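Local coordinates for protein processed glycerol phosphate lipoteichoic acid synthase 2 (Bacillus subtilis, PDB 2W8D) that belongs to the sulfatase family of the alkaline phosphatase clan and carries a magnesium ion beside a phosphothreonine in its C-terminal domain, at residues A[71-76]-A[303-308]; A[127-132]-A[191-196]; A[216-221]-A[264-269]; A[354-359]-A[375-380]. All coordinates share one frame; numbering follows the deposited sequence.

Interaction 1 (A[71-76]-A[303-308]); sequences YFDNFF and KVHKYA
Asn-74 lies flat against the ring of Tyr-307, its amide plane only 21° from the ring plane. Its CB sits over one face of the ring, 3.9 Å from the centroid, a CH-pi contact. CG, anti to the carbonyl carbon (chi1 -66°), stays above the same face, and ND2 of Asn-74 donates almost straight to His-305 O at 2.9 Å. An amide suits this place because its other end, OD1, accepts from Arg-289. The ring of Phe-76 runs near parallel to that of Tyr-307, but slid so far that overlap is slight; the nearest atoms are Phe-76 CE2 and Tyr-307 CD2, 3.7 Å apart. At the other end, His-305 turns its ring edge to Asp-73, and His-305 ND1 donates to Asp-73 OD1 at 2.9 Å, on the syn side but somewhat out of the carboxylate plane, which stands 69° from the ring. Phe-72 and Val-304 point the same way, Phe-72 CD1 meeting Val-304 CG2 at 3.5 Å. At the C-terminal end the backbones pair in parallel at Phe-75 and Ala-308, Phe-76 N donating to Ala-308 O at 2.9 Å. A water takes the N-H of Asn-74 and gives to the carbonyls of Val-304 and Lys-306. Polar side chains and water thus replace regular pairing where strand 70-76 is broken, and the His-carboxylate bond would favour a charged Asp-73.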
loop_
_atom_site.group_PDB
_atom_site.type_symbol
_atom_site.label_atom_id
_atom_site.label_comp_id
_atom_site.label_asym_id
_atom_site.label_seq_id
_atom_site.Cartn_x
_atom_site.Cartn_y
_atom_site.Cartn_z
ATOM N N TYR A 71 -8.908 -4.361 -9.939
ATOM C CA TYR A 71 -9.265 -4.246 -8.538
ATOM C C TYR A 71 -9.025 -5.609 -7.876
ATOM O O TYR A 71 -9.375 -6.637 -8.453
ATOM C CB TYR A 71 -10.728 -3.810 -8.383
ATOM C CG TYR A 71 -11.195 -3.838 -6.936
ATOM C CD1 TYR A 71 -10.578 -3.022 -5.985
ATOM C CD2 TYR A 71 -12.220 -4.690 -6.520
ATOM C CE1 TYR A 71 -10.978 -3.038 -4.667
ATOM C CE2 TYR A 71 -12.631 -4.734 -5.170
ATOM C CZ TYR A 71 -11.995 -3.902 -4.261
ATOM O OH TYR A 71 -12.347 -3.902 -2.931
ATOM N N PHE A 72 -8.402 -5.592 -6.696
ATOM C CA PHE A 72 -8.046 -6.783 -5.940
ATOM C C PHE A 72 -8.807 -6.759 -4.612
ATOM O O PHE A 72 -8.531 -5.907 -3.751
ATOM C CB PHE A 72 -6.525 -6.824 -5.669
ATOM C CG PHE A 72 -5.665 -6.633 -6.911
ATOM C CD1 PHE A 72 -5.101 -7.725 -7.564
ATOM C CD2 PHE A 72 -5.417 -5.368 -7.416
ATOM C CE1 PHE A 72 -4.313 -7.553 -8.700
ATOM C CE2 PHE A 72 -4.627 -5.193 -8.553
ATOM C CZ PHE A 72 -4.078 -6.291 -9.191
ATOM N N ASP A 73 -9.748 -7.702 -4.449
ATOM C CA ASP A 73 -10.638 -7.766 -3.288
ATOM C C ASP A 73 -10.180 -8.738 -2.164
ATOM O O ASP A 73 -10.822 -8.853 -1.098
ATOM C CB ASP A 73 -12.072 -8.071 -3.754
ATOM C CG ASP A 73 -12.197 -9.440 -4.401
ATOM O OD1 ASP A 73 -11.279 -9.908 -5.093
ATOM O OD2 ASP A 73 -13.229 -10.074 -4.226
ATOM N N ASN A 74 -9.081 -9.435 -2.413
ATOM C CA ASN A 74 -8.426 -10.226 -1.389
ATOM C C ASN A 74 -6.960 -9.792 -1.164
ATOM O O ASN A 74 -6.043 -10.600 -1.139
ATOM C CB ASN A 74 -8.525 -11.695 -1.737
ATOM C CG ASN A 74 -9.929 -12.199 -1.701
ATOM O OD1 ASN A 74 -10.683 -11.924 -0.762
ATOM N ND2 ASN A 74 -10.292 -12.965 -2.704
ATOM N N PHE A 75 -6.771 -8.494 -0.994
ATOM C CA PHE A 75 -5.458 -7.910 -0.809
ATOM C C PHE A 75 -5.376 -7.409 0.638
ATOM O O PHE A 75 -6.288 -6.775 1.117
ATOM C CB PHE A 75 -5.251 -6.780 -1.832
ATOM C CG PHE A 75 -4.016 -5.978 -1.606
ATOM C CD1 PHE A 75 -2.783 -6.417 -2.079
ATOM C CD2 PHE A 75 -4.080 -4.781 -0.925
ATOM C CE1 PHE A 75 -1.629 -5.674 -1.868
ATOM C CE2 PHE A 75 -2.928 -4.020 -0.695
ATOM C CZ PHE A 75 -1.717 -4.458 -1.157
ATOM N N PHE A 76 -4.304 -7.737 1.331
ATOM C CA PHE A 76 -4.195 -7.502 2.746
ATOM C C PHE A 76 -3.044 -6.544 3.080
ATOM O O PHE A 76 -1.938 -6.670 2.536
ATOM C CB PHE A 76 -3.993 -8.856 3.473
ATOM C CG PHE A 76 -5.187 -9.788 3.359
ATOM C CD1 PHE A 76 -6.100 -9.911 4.417
ATOM C CD2 PHE A 76 -5.403 -10.542 2.192
ATOM C CE1 PHE A 76 -7.225 -10.758 4.309
ATOM C CE2 PHE A 76 -6.518 -11.393 2.082
ATOM C CZ PHE A 76 -7.425 -11.495 3.141
ATOM N N LYS A 303 -10.730 -7.653 -12.527
ATOM C CA LYS A 303 -11.061 -7.793 -11.104
ATOM C C LYS A 303 -10.446 -9.076 -10.613
ATOM O O LYS A 303 -11.031 -10.136 -10.778
ATOM C CB LYS A 303 -12.590 -7.835 -10.916
ATOM C CG LYS A 303 -13.335 -6.855 -11.859
ATOM C CD LYS A 303 -12.945 -5.389 -11.569
ATOM C CE LYS A 303 -12.893 -4.580 -12.797
ATOM N NZ LYS A 303 -12.840 -3.135 -12.481
ATOM N N VAL A 304 -9.252 -9.008 -10.037
ATOM C CA VAL A 304 -8.557 -10.260 -9.652
ATOM C C VAL A 304 -8.790 -10.703 -8.197
ATOM O O VAL A 304 -8.770 -9.874 -7.296
ATOM C CB VAL A 304 -7.054 -10.339 -10.163
ATOM C CG1 VAL A 304 -6.630 -9.085 -10.901
ATOM C CG2 VAL A 304 -6.099 -10.748 -9.104
ATOM N N HIS A 305 -9.052 -12.002 -7.994
ATOM C CA HIS A 305 -9.435 -12.546 -6.668
ATOM C C HIS A 305 -8.315 -13.286 -5.945
ATOM O O HIS A 305 -8.514 -13.836 -4.855
ATOM C CB HIS A 305 -10.682 -13.443 -6.766
ATOM C CG HIS A 305 -11.787 -12.815 -7.538
ATOM N ND1 HIS A 305 -12.344 -11.606 -7.178
ATOM C CD2 HIS A 305 -12.401 -13.188 -8.686
ATOM C CE1 HIS A 305 -13.261 -11.265 -8.070
ATOM N NE2 HIS A 305 -13.321 -12.212 -8.988
ATOM N N LYS A 306 -7.153 -13.319 -6.566
ATOM C CA LYS A 306 -5.989 -13.903 -5.933
ATOM C C LYS A 306 -5.668 -13.203 -4.603
ATOM O O LYS A 306 -5.661 -11.988 -4.519
ATOM C CB LYS A 306 -4.784 -13.782 -6.858
ATOM C CG LYS A 306 -4.887 -14.629 -8.117
ATOM C CD LYS A 306 -3.550 -14.619 -8.798
ATOM C CE LYS A 306 -3.601 -15.198 -10.205
ATOM N NZ LYS A 306 -2.287 -14.867 -10.850
ATOM N N TYR A 307 -5.415 -13.997 -3.574
ATOM C CA TYR A 307 -4.900 -13.509 -2.281
ATOM C C TYR A 307 -3.530 -12.880 -2.520
ATOM O O TYR A 307 -2.758 -13.399 -3.317
ATOM C CB TYR A 307 -4.878 -14.667 -1.272
ATOM C CG TYR A 307 -6.261 -14.939 -0.724
ATOM C CD1 TYR A 307 -7.316 -15.327 -1.553
ATOM C CD2 TYR A 307 -6.527 -14.744 0.619
ATOM C CE1 TYR A 307 -8.625 -15.537 -1.027
ATOM C CE2 TYR A 307 -7.793 -14.952 1.154
ATOM C CZ TYR A 307 -8.823 -15.332 0.347
ATOM O OH TYR A 307 -10.023 -15.500 0.959
ATOM N N ALA A 308 -3.275 -11.736 -1.875
ATOM C CA ALA A 308 -2.059 -10.956 -2.065
ATOM C C ALA A 308 -1.841 -10.018 -0.891
ATOM O O ALA A 308 -2.792 -9.639 -0.244
ATOM C CB ALA A 308 -2.149 -10.133 -3.384
HETATM O O HOH W 1 -7.278 -9.971 -4.738
#

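Interaction 2 (A[127-132]-A[191-196])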
loop_
_atom_site.group_PDB
_atom_site.type_symbol
_atom_site.label_atom_id
_atom_site.label_comp_id
_atom_site.label_asym_id
_atom_site.label_seq_id
_atom_site.Cartn_x
_atom_site.Cartn_y
_atom_site.Cartn_z
ATOM N N ALA A 127 9.202 11.642 -6.737
ATOM C CA ALA A 127 8.776 12.647 -5.745
ATOM C C ALA A 127 7.651 12.127 -4.838
ATOM O O ALA A 127 6.764 11.417 -5.304
ATOM C CB ALA A 127 8.318 13.934 -6.450
ATOM N N THR A 128 7.672 12.501 -3.552
ATOM C CA THR A 128 6.537 12.250 -2.674
ATOM C C THR A 128 5.779 13.543 -2.442
ATOM O O THR A 128 6.405 14.598 -2.347
ATOM C CB THR A 128 7.011 11.717 -1.325
ATOM O OG1 THR A 128 7.690 10.472 -1.533
ATOM C CG2 THR A 128 5.834 11.541 -0.363
ATOM N N PHE A 129 4.442 13.457 -2.350
ATOM C CA PHE A 129 3.601 14.588 -1.971
ATOM C C PHE A 129 2.920 14.275 -0.663
ATOM O O PHE A 129 2.405 13.181 -0.475
ATOM C CB PHE A 129 2.548 14.853 -3.043
ATOM C CG PHE A 129 3.132 15.209 -4.373
ATOM C CD1 PHE A 129 3.215 16.542 -4.778
ATOM C CD2 PHE A 129 3.653 14.220 -5.206
ATOM C CE1 PHE A 129 3.781 16.870 -5.990
ATOM C CE2 PHE A 129 4.225 14.550 -6.437
ATOM C CZ PHE A 129 4.290 15.873 -6.824
ATOM N N HIS A 130 2.886 15.222 0.251
ATOM C CA HIS A 130 2.256 14.977 1.534
ATOM C C HIS A 130 2.068 16.296 2.250
ATOM O O HIS A 130 2.965 17.137 2.267
ATOM C CB HIS A 130 3.144 14.062 2.346
ATOM C CG HIS A 130 2.558 13.645 3.649
ATOM N ND1 HIS A 130 1.354 12.977 3.745
ATOM C CD2 HIS A 130 3.014 13.791 4.911
ATOM C CE1 HIS A 130 1.094 12.737 5.015
ATOM N NE2 HIS A 130 2.088 13.214 5.741
ATOM N N GLY A 131 0.883 16.489 2.823
ATOM C CA GLY A 131 0.524 17.775 3.415
ATOM C C GLY A 131 0.895 17.902 4.876
ATOM O O GLY A 131 0.101 18.398 5.654
ATOM N N ASN A 132 2.088 17.450 5.252
ATOM C CA ASN A 132 2.544 17.499 6.640
ATOM C C ASN A 132 4.061 17.636 6.622
ATOM O O ASN A 132 4.669 17.431 5.581
ATOM C CB ASN A 132 2.109 16.238 7.413
ATOM C CG ASN A 132 2.345 16.349 8.950
ATOM O OD1 ASN A 132 2.666 17.409 9.471
ATOM N ND2 ASN A 132 2.178 15.244 9.657
ATOM N N THR A 191 5.776 8.772 -8.469
ATOM C CA THR A 191 5.290 9.706 -7.447
ATOM C C THR A 191 4.379 9.047 -6.437
ATOM O O THR A 191 3.689 8.075 -6.770
ATOM C CB THR A 191 4.498 10.881 -8.055
ATOM O OG1 THR A 191 3.489 10.378 -8.937
ATOM C CG2 THR A 191 5.414 11.763 -8.823
ATOM N N LYS A 192 4.397 9.578 -5.209
ATOM C CA LYS A 192 3.605 9.057 -4.106
ATOM C C LYS A 192 2.777 10.164 -3.499
ATOM O O LYS A 192 3.335 11.191 -3.086
ATOM C CB LYS A 192 4.495 8.466 -2.999
ATOM C CG LYS A 192 5.257 7.177 -3.358
ATOM C CD LYS A 192 6.695 7.180 -2.737
ATOM C CE LYS A 192 6.664 7.428 -1.249
ATOM N NZ LYS A 192 5.749 6.431 -0.580
ATOM N N PHE A 193 1.459 9.946 -3.429
ATOM C CA PHE A 193 0.565 10.859 -2.737
ATOM C C PHE A 193 0.047 10.255 -1.429
ATOM O O PHE A 193 -0.685 9.249 -1.431
ATOM C CB PHE A 193 -0.600 11.225 -3.656
ATOM C CG PHE A 193 -0.212 12.136 -4.794
ATOM C CD1 PHE A 193 -0.486 13.484 -4.732
ATOM C CD2 PHE A 193 0.433 11.636 -5.920
ATOM C CE1 PHE A 193 -0.117 14.331 -5.786
ATOM C CE2 PHE A 193 0.778 12.445 -6.956
ATOM C CZ PHE A 193 0.506 13.810 -6.909
ATOM N N ILE A 194 0.452 10.837 -0.304
ATOM C CA ILE A 194 0.049 10.294 0.996
ATOM C C ILE A 194 -1.081 11.142 1.577
ATOM O O ILE A 194 -0.849 12.271 2.028
ATOM C CB ILE A 194 1.230 10.207 2.008
ATOM C CG1 ILE A 194 2.530 9.708 1.337
ATOM C CG2 ILE A 194 0.798 9.369 3.298
ATOM C CD1 ILE A 194 2.497 8.276 0.795
ATOM N N THR A 195 -2.302 10.606 1.536
ATOM C CA THR A 195 -3.482 11.322 2.022
ATOM C C THR A 195 -3.438 11.351 3.540
ATOM O O THR A 195 -2.741 10.556 4.132
ATOM C CB THR A 195 -4.822 10.694 1.511
ATOM O OG1 THR A 195 -5.021 9.355 2.042
ATOM C CG2 THR A 195 -4.824 10.666 -0.006
ATOM N N LEU A 196 -4.227 12.239 4.143
ATOM C CA LEU A 196 -4.247 12.532 5.581
ATOM C C LEU A 196 -5.616 12.528 6.255
ATOM O O LEU A 196 -5.696 12.295 7.476
ATOM C CB LEU A 196 -3.706 13.946 5.806
ATOM C CG LEU A 196 -2.198 13.994 5.994
ATOM C CD1 LEU A 196 -1.704 15.414 6.135
ATOM C CD2 LEU A 196 -1.769 13.086 7.178
HETATM O O HOH W 2 -1.463 14.842 2.354
#
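Two neighbouring parallel strands of the large mixed sheet in the alkaline phosphatase-type fold, 125-130 and 189-194, meet here; the axes of the segments 127-130 and 191-194 approach to 4.6 Å and lie 14° from parallel. Their backbones follow the parallel pattern, in which Phe-129 is the bonding residue on its strand: its N donates to Lys-192 O and its O accepts from Ile-194 N. On one face of the sheet the rings of Phe-129 and Phe-193 form an offset stack, planes 4° apart and centroids separated by 4.4 Å. Both have CG anti to the carbonyl carbon, and the rings lie side by side, with Phe-193 CZ over the Phe-129 face near its rim, 3.6 Å from Phe-129 CD2. Flat aromatic groups suit this buried layer, which Phe-152 and Phe-174 extend around Phe-129. The other face carries Thr-128, Lys-192, His-130 and Ile-194. Lys-192 bends its chain past Thr-128, bringing CE to 3.2 Å from OG1, while its NZ pairs with Glu-88 and Glu-92; Thr-128 OG1 is buried without a partner. Beyond the strands, Leu-196 packs its CD2 3.6 Å from His-130 CE1, the two side chains crossing at about a right angle. A water bridges Gly-131 N and Ile-194 O. That same carbonyl also takes His-130 ND1 at 2.9 Å: Ile-194 O lies in the imidazole plane, while ND1 stands tilted 35° from the carbonyl plane.

Interaction 3 (A[216-221]-A[264-269])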
loop_
_atom_site.group_PDB
_atom_site.type_symbol
_atom_site.label_atom_id
_atom_site.label_comp_id
_atom_site.label_asym_id
_atom_site.label_seq_id
_atom_site.Cartn_x
_atom_site.Cartn_y
_atom_site.Cartn_z
ATOM N N PHE A 216 -24.384 3.291 14.557
ATOM C CA PHE A 216 -23.938 2.011 15.127
ATOM C C PHE A 216 -23.549 2.024 16.622
ATOM O O PHE A 216 -23.011 1.044 17.137
ATOM C CB PHE A 216 -22.809 1.419 14.268
ATOM C CG PHE A 216 -23.140 1.377 12.816
ATOM C CD1 PHE A 216 -24.026 0.420 12.319
ATOM C CD2 PHE A 216 -22.612 2.324 11.943
ATOM C CE1 PHE A 216 -24.368 0.394 10.967
ATOM C CE2 PHE A 216 -22.936 2.302 10.593
ATOM C CZ PHE A 216 -23.821 1.338 10.105
ATOM N N GLY A 217 -23.817 3.127 17.314
ATOM C CA GLY A 217 -23.568 3.223 18.753
ATOM C C GLY A 217 -22.132 3.513 19.140
ATOM O O GLY A 217 -21.702 3.180 20.251
ATOM N N ASP A 218 -21.384 4.147 18.236
ATOM C CA ASP A 218 -19.973 4.381 18.454
ATOM C C ASP A 218 -19.523 5.418 17.434
ATOM O O ASP A 218 -19.590 5.192 16.225
ATOM C CB ASP A 218 -19.214 3.063 18.306
ATOM C CG ASP A 218 -17.701 3.217 18.379
ATOM O OD1 ASP A 218 -17.141 4.252 17.936
ATOM O OD2 ASP A 218 -17.064 2.247 18.854
ATOM N N SER A 219 -19.076 6.557 17.946
ATOM C CA SER A 219 -18.877 7.734 17.149
ATOM C C SER A 219 -17.617 7.646 16.323
ATOM O O SER A 219 -17.525 8.280 15.277
ATOM C CB SER A 219 -18.869 8.973 18.043
ATOM O OG SER A 219 -17.666 9.083 18.773
ATOM N N VAL A 220 -16.633 6.866 16.765
ATOM C CA VAL A 220 -15.482 6.598 15.905
ATOM C C VAL A 220 -15.908 5.902 14.590
ATOM O O VAL A 220 -15.536 6.333 13.484
ATOM C CB VAL A 220 -14.385 5.799 16.661
ATOM C CG1 VAL A 220 -13.311 5.268 15.711
ATOM C CG2 VAL A 220 -13.728 6.700 17.711
ATOM N N VAL A 221 -16.694 4.844 14.734
ATOM C CA VAL A 221 -17.226 4.066 13.619
ATOM C C VAL A 221 -18.267 4.865 12.828
ATOM O O VAL A 221 -18.263 4.814 11.620
ATOM C CB VAL A 221 -17.886 2.753 14.108
ATOM C CG1 VAL A 221 -18.755 2.109 12.991
ATOM C CG2 VAL A 221 -16.832 1.784 14.680
ATOM N N GLU A 264 -10.051 -3.529 17.040
ATOM C CA GLU A 264 -10.905 -4.398 17.873
ATOM C C GLU A 264 -11.551 -3.726 19.088
ATOM O O GLU A 264 -12.483 -4.272 19.652
ATOM C CB GLU A 264 -10.144 -5.671 18.245
ATOM C CG GLU A 264 -9.829 -6.567 17.006
ATOM C CD GLU A 264 -9.588 -8.040 17.381
ATOM O OE1 GLU A 264 -8.411 -8.493 17.296
ATOM O OE2 GLU A 264 -10.578 -8.746 17.762
ATOM N N ASN A 265 -11.111 -2.515 19.449
ATOM C CA ASN A 265 -11.790 -1.699 20.476
ATOM C C ASN A 265 -13.231 -1.309 20.089
ATOM O O ASN A 265 -14.041 -0.915 20.963
ATOM C CB ASN A 265 -11.006 -0.407 20.800
ATOM C CG ASN A 265 -9.586 -0.661 21.335
ATOM O OD1 ASN A 265 -8.678 0.117 21.057
ATOM N ND2 ASN A 265 -9.402 -1.721 22.105
ATOM N N HIS A 266 -13.542 -1.427 18.802
ATOM C CA HIS A 266 -14.857 -1.063 18.253
ATOM C C HIS A 266 -15.624 -2.267 17.716
ATOM O O HIS A 266 -16.485 -2.127 16.853
ATOM C CB HIS A 266 -14.670 -0.031 17.126
ATOM C CG HIS A 266 -13.754 1.080 17.515
ATOM N ND1 HIS A 266 -14.139 2.092 18.372
ATOM C CD2 HIS A 266 -12.441 1.274 17.268
ATOM C CE1 HIS A 266 -13.112 2.901 18.575
ATOM N NE2 HIS A 266 -12.070 2.419 17.925
ATOM N N ASN A 267 -15.311 -3.450 18.219
ATOM C CA ASN A 267 -15.976 -4.673 17.785
ATOM C C ASN A 267 -17.477 -4.637 17.981
ATOM O O ASN A 267 -18.204 -5.181 17.165
ATOM C CB ASN A 267 -15.414 -5.895 18.532
ATOM C CG ASN A 267 -14.191 -6.511 17.841
ATOM O OD1 ASN A 267 -13.793 -6.106 16.758
ATOM N ND2 ASN A 267 -13.595 -7.496 18.486
ATOM N N LYS A 268 -17.951 -4.036 19.065
ATOM C CA LYS A 268 -19.387 -3.992 19.308
ATOM C C LYS A 268 -20.093 -3.281 18.158
ATOM O O LYS A 268 -21.073 -3.776 17.666
ATOM C CB LYS A 268 -19.733 -3.319 20.632
ATOM C CG LYS A 268 -21.214 -3.478 20.997
ATOM C CD LYS A 268 -21.661 -2.525 22.098
ATOM C CE LYS A 268 -22.391 -3.334 23.143
ATOM N NZ LYS A 268 -23.515 -2.600 23.814
ATOM N N ALA A 269 -19.558 -2.150 17.697
ATOM C CA ALA A 269 -20.211 -1.405 16.621
ATOM C C ALA A 269 -19.976 -2.062 15.249
ATOM O O ALA A 269 -20.873 -2.063 14.386
ATOM C CB ALA A 269 -19.761 0.065 16.614
HETATM O O HOH W 3 -18.056 -0.101 19.651
#
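Ala-269 presses its CB into the turn that begins helix 219-244, 3.4 Å from Phe-216 O and 3.5 Å from Asp-218 CB, with Val-221 CG2 closing in at 3.9 Å. A methyl fits this tight spot between the two helix starts. Val-221 CG2 also touches His-266 CB, and Val-220 covers one face of the His-266 ring, its CG1 4.0 Å from the centroid in a CH-pi contact. The side chains of Val-220 and His-266 cross at about a right angle, and Phe-200 touches both. The solvent side, next to the exposed Gly-217 and Lys-268, is joined through a hydrogen bond and a water. Asp-218 has CG anti to the backbone N (chi1 174°), turned toward His-266; OD2 accepts from His-266 ND1 at 3.0 Å through its syn lone pair, with OD2 lying in the plane of the imidazole. A water gives to the same OD2 at 2.7 Å and takes Ala-269 N, bridging the helix starts. The other oxygen, OD1, caps helix 219-244 by accepting from Val-221 N, met from above the carboxylate plane. One aspartate therefore serves as N-cap and as cross-link, and the helix start together with the imidazole N-H would favour its negative charge.

Interaction 4 (A[354-359]-A[375-380]); sequences PKYTKI and SEVDKS
Tyr-356 OH is gripped from both segments: Asp-378 N donates to it at 3.0 Å with an N-H...O angle of 161°, and Lys-355 NZ donates from 3.1 Å. The long, extended chain of Lys-355 runs over one face of its neighbour's ring, its CD 3.4 Å above the plane toward the rim, and thus brings the ammonium to the hydroxyl. Val-377 slides past the phenol in the opposite direction, Val-377 CG2 meeting Tyr-356 CE1 at 3.9 Å; a branched aliphatic residue suits this spot, since it packs against two aromatic rings, those of Tyr-356 and of Tyr-363 on the adjacent strand, which themselves meet edge-to-face. Beyond the phenol, Asp-378 OD1 accepts from Ser-380 N at 2.8 Å, capping the start of helix 380-397. The contact thus ties strand 356-359 of the five-stranded antiparallel sheet to the loop before that helix. With two donors on its oxygen, the tyrosine acts as an acceptor toward the loop, and the ammonium would tend to polarise the phenol and make its O-H more acidic.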
loop_
_atom_site.group_PDB
_atom_site.type_symbol
_atom_site.label_atom_id
_atom_site.label_comp_id
_atom_site.label_asym_id
_atom_site.label_seq_id
_atom_site.Cartn_x
_atom_site.Cartn_y
_atom_site.Cartn_z
ATOM N N PRO A 354 -6.132 -18.877 0.710
ATOM C CA PRO A 354 -7.464 -19.337 0.315
ATOM C C PRO A 354 -7.927 -20.506 1.171
ATOM O O PRO A 354 -9.110 -20.638 1.426
ATOM C CB PRO A 354 -7.274 -19.767 -1.151
ATOM C CG PRO A 354 -6.121 -18.938 -1.635
ATOM C CD PRO A 354 -5.224 -18.746 -0.446
ATOM N N LYS A 355 -6.993 -21.341 1.599
ATOM C CA LYS A 355 -7.296 -22.458 2.489
ATOM C C LYS A 355 -7.511 -22.096 3.978
ATOM O O LYS A 355 -8.517 -22.481 4.582
ATOM C CB LYS A 355 -6.191 -23.524 2.396
ATOM C CG LYS A 355 -6.762 -24.937 2.404
ATOM C CD LYS A 355 -5.704 -25.951 2.803
ATOM C CE LYS A 355 -6.151 -27.372 2.569
ATOM N NZ LYS A 355 -5.023 -28.277 2.909
ATOM N N TYR A 356 -6.557 -21.374 4.559
ATOM C CA TYR A 356 -6.504 -21.215 6.015
ATOM C C TYR A 356 -6.387 -19.782 6.451
ATOM O O TYR A 356 -5.700 -18.977 5.800
ATOM C CB TYR A 356 -5.249 -21.894 6.584
ATOM C CG TYR A 356 -5.146 -23.362 6.389
ATOM C CD1 TYR A 356 -6.173 -24.217 6.773
ATOM C CD2 TYR A 356 -3.988 -23.917 5.869
ATOM C CE1 TYR A 356 -6.042 -25.599 6.628
ATOM C CE2 TYR A 356 -3.854 -25.266 5.713
ATOM C CZ TYR A 356 -4.873 -26.105 6.095
ATOM O OH TYR A 356 -4.703 -27.459 5.913
ATOM N N THR A 357 -7.065 -19.454 7.547
ATOM C CA THR A 357 -6.699 -18.280 8.316
ATOM C C THR A 357 -6.194 -18.669 9.712
ATOM O O THR A 357 -6.875 -19.384 10.473
ATOM C CB THR A 357 -7.691 -17.058 8.204
ATOM O OG1 THR A 357 -8.083 -16.559 9.495
ATOM C CG2 THR A 357 -8.889 -17.319 7.322
ATOM N N LYS A 358 -4.958 -18.289 9.996
ATOM C CA LYS A 358 -4.320 -18.635 11.251
ATOM C C LYS A 358 -4.174 -17.408 12.115
ATOM O O LYS A 358 -3.492 -16.474 11.716
ATOM C CB LYS A 358 -2.925 -19.194 11.010
ATOM C CG LYS A 358 -2.414 -20.000 12.211
ATOM C CD LYS A 358 -0.927 -19.930 12.334
ATOM C CE LYS A 358 -0.434 -20.887 13.391
ATOM N NZ LYS A 358 1.050 -20.922 13.376
ATOM N N ILE A 359 -4.765 -17.430 13.306
ATOM C CA ILE A 359 -4.729 -16.286 14.229
ATOM C C ILE A 359 -4.403 -16.772 15.650
ATOM O O ILE A 359 -5.098 -17.645 16.190
ATOM C CB ILE A 359 -6.079 -15.510 14.219
ATOM C CG1 ILE A 359 -6.473 -15.100 12.801
ATOM C CG2 ILE A 359 -6.021 -14.257 15.118
ATOM C CD1 ILE A 359 -5.548 -13.946 12.134
ATOM N N SER A 375 -4.759 -31.112 14.309
ATOM C CA SER A 375 -4.475 -32.434 13.754
ATOM C C SER A 375 -4.654 -32.540 12.242
ATOM O O SER A 375 -3.951 -33.308 11.580
ATOM C CB SER A 375 -5.363 -33.499 14.417
ATOM O OG SER A 375 -5.428 -33.303 15.818
ATOM N N GLU A 376 -5.615 -31.794 11.703
ATOM C CA GLU A 376 -6.009 -31.950 10.304
ATOM C C GLU A 376 -5.455 -30.862 9.395
ATOM O O GLU A 376 -5.784 -30.801 8.209
ATOM C CB GLU A 376 -7.532 -32.029 10.193
ATOM C CG GLU A 376 -8.293 -30.715 10.509
ATOM C CD GLU A 376 -9.679 -30.997 11.090
ATOM O OE1 GLU A 376 -10.527 -30.070 11.150
ATOM O OE2 GLU A 376 -9.899 -32.175 11.494
ATOM N N VAL A 377 -4.606 -30.009 9.961
ATOM C CA VAL A 377 -4.018 -28.916 9.219
ATOM C C VAL A 377 -2.663 -29.311 8.611
ATOM O O VAL A 377 -1.791 -29.860 9.285
ATOM C CB VAL A 377 -3.907 -27.674 10.116
ATOM C CG1 VAL A 377 -2.821 -26.758 9.644
ATOM C CG2 VAL A 377 -5.246 -26.963 10.169
ATOM N N ASP A 378 -2.513 -29.034 7.323
ATOM C CA ASP A 378 -1.244 -29.174 6.650
ATOM C C ASP A 378 -0.339 -28.008 7.065
ATOM O O ASP A 378 -0.628 -26.838 6.761
ATOM C CB ASP A 378 -1.457 -29.187 5.124
ATOM C CG ASP A 378 -0.211 -29.620 4.364
ATOM O OD1 ASP A 378 0.878 -29.060 4.609
ATOM O OD2 ASP A 378 -0.304 -30.543 3.529
ATOM N N LYS A 379 0.747 -28.344 7.754
ATOM C CA LYS A 379 1.738 -27.398 8.246
ATOM C C LYS A 379 2.587 -26.717 7.164
ATOM O O LYS A 379 3.340 -25.793 7.457
ATOM C CB LYS A 379 2.694 -28.130 9.202
ATOM C CG LYS A 379 2.123 -28.462 10.581
ATOM C CD LYS A 379 1.970 -27.200 11.463
ATOM C CE LYS A 379 0.514 -26.827 11.693
ATOM N NZ LYS A 379 -0.154 -27.849 12.548
ATOM N N SER A 380 2.502 -27.185 5.929
ATOM C CA SER A 380 3.331 -26.645 4.850
ATOM C C SER A 380 3.126 -25.152 4.594
ATOM O O SER A 380 4.061 -24.472 4.190
ATOM C CB SER A 380 3.070 -27.405 3.549
ATOM O OG SER A 380 1.875 -26.897 2.954
#

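Overall arrangement
Interactions 1 and 2 both belong to the large mixed sheet but lie on opposite sides of the chain's centre. Interaction 2 is the buried one, dominated by regular parallel pairing and aromatic stacking; interaction 1, only partly buried, relies more on polar side chains and a bridging water. Interactions 3 and 4 lie near the surface, about 25 Å from the chain's centre: interaction 3 joins two helix starts, and interaction 4 ties a smaller antiparallel sheet to a loop; in both, an aspartate makes a capping bond. Along the chain, interactions 2 and 3 are nested within the loop closed by interaction 1, whereas interaction 4 follows it. Interactions 1 and 4 touch where Tyr-307 packs on Pro-354.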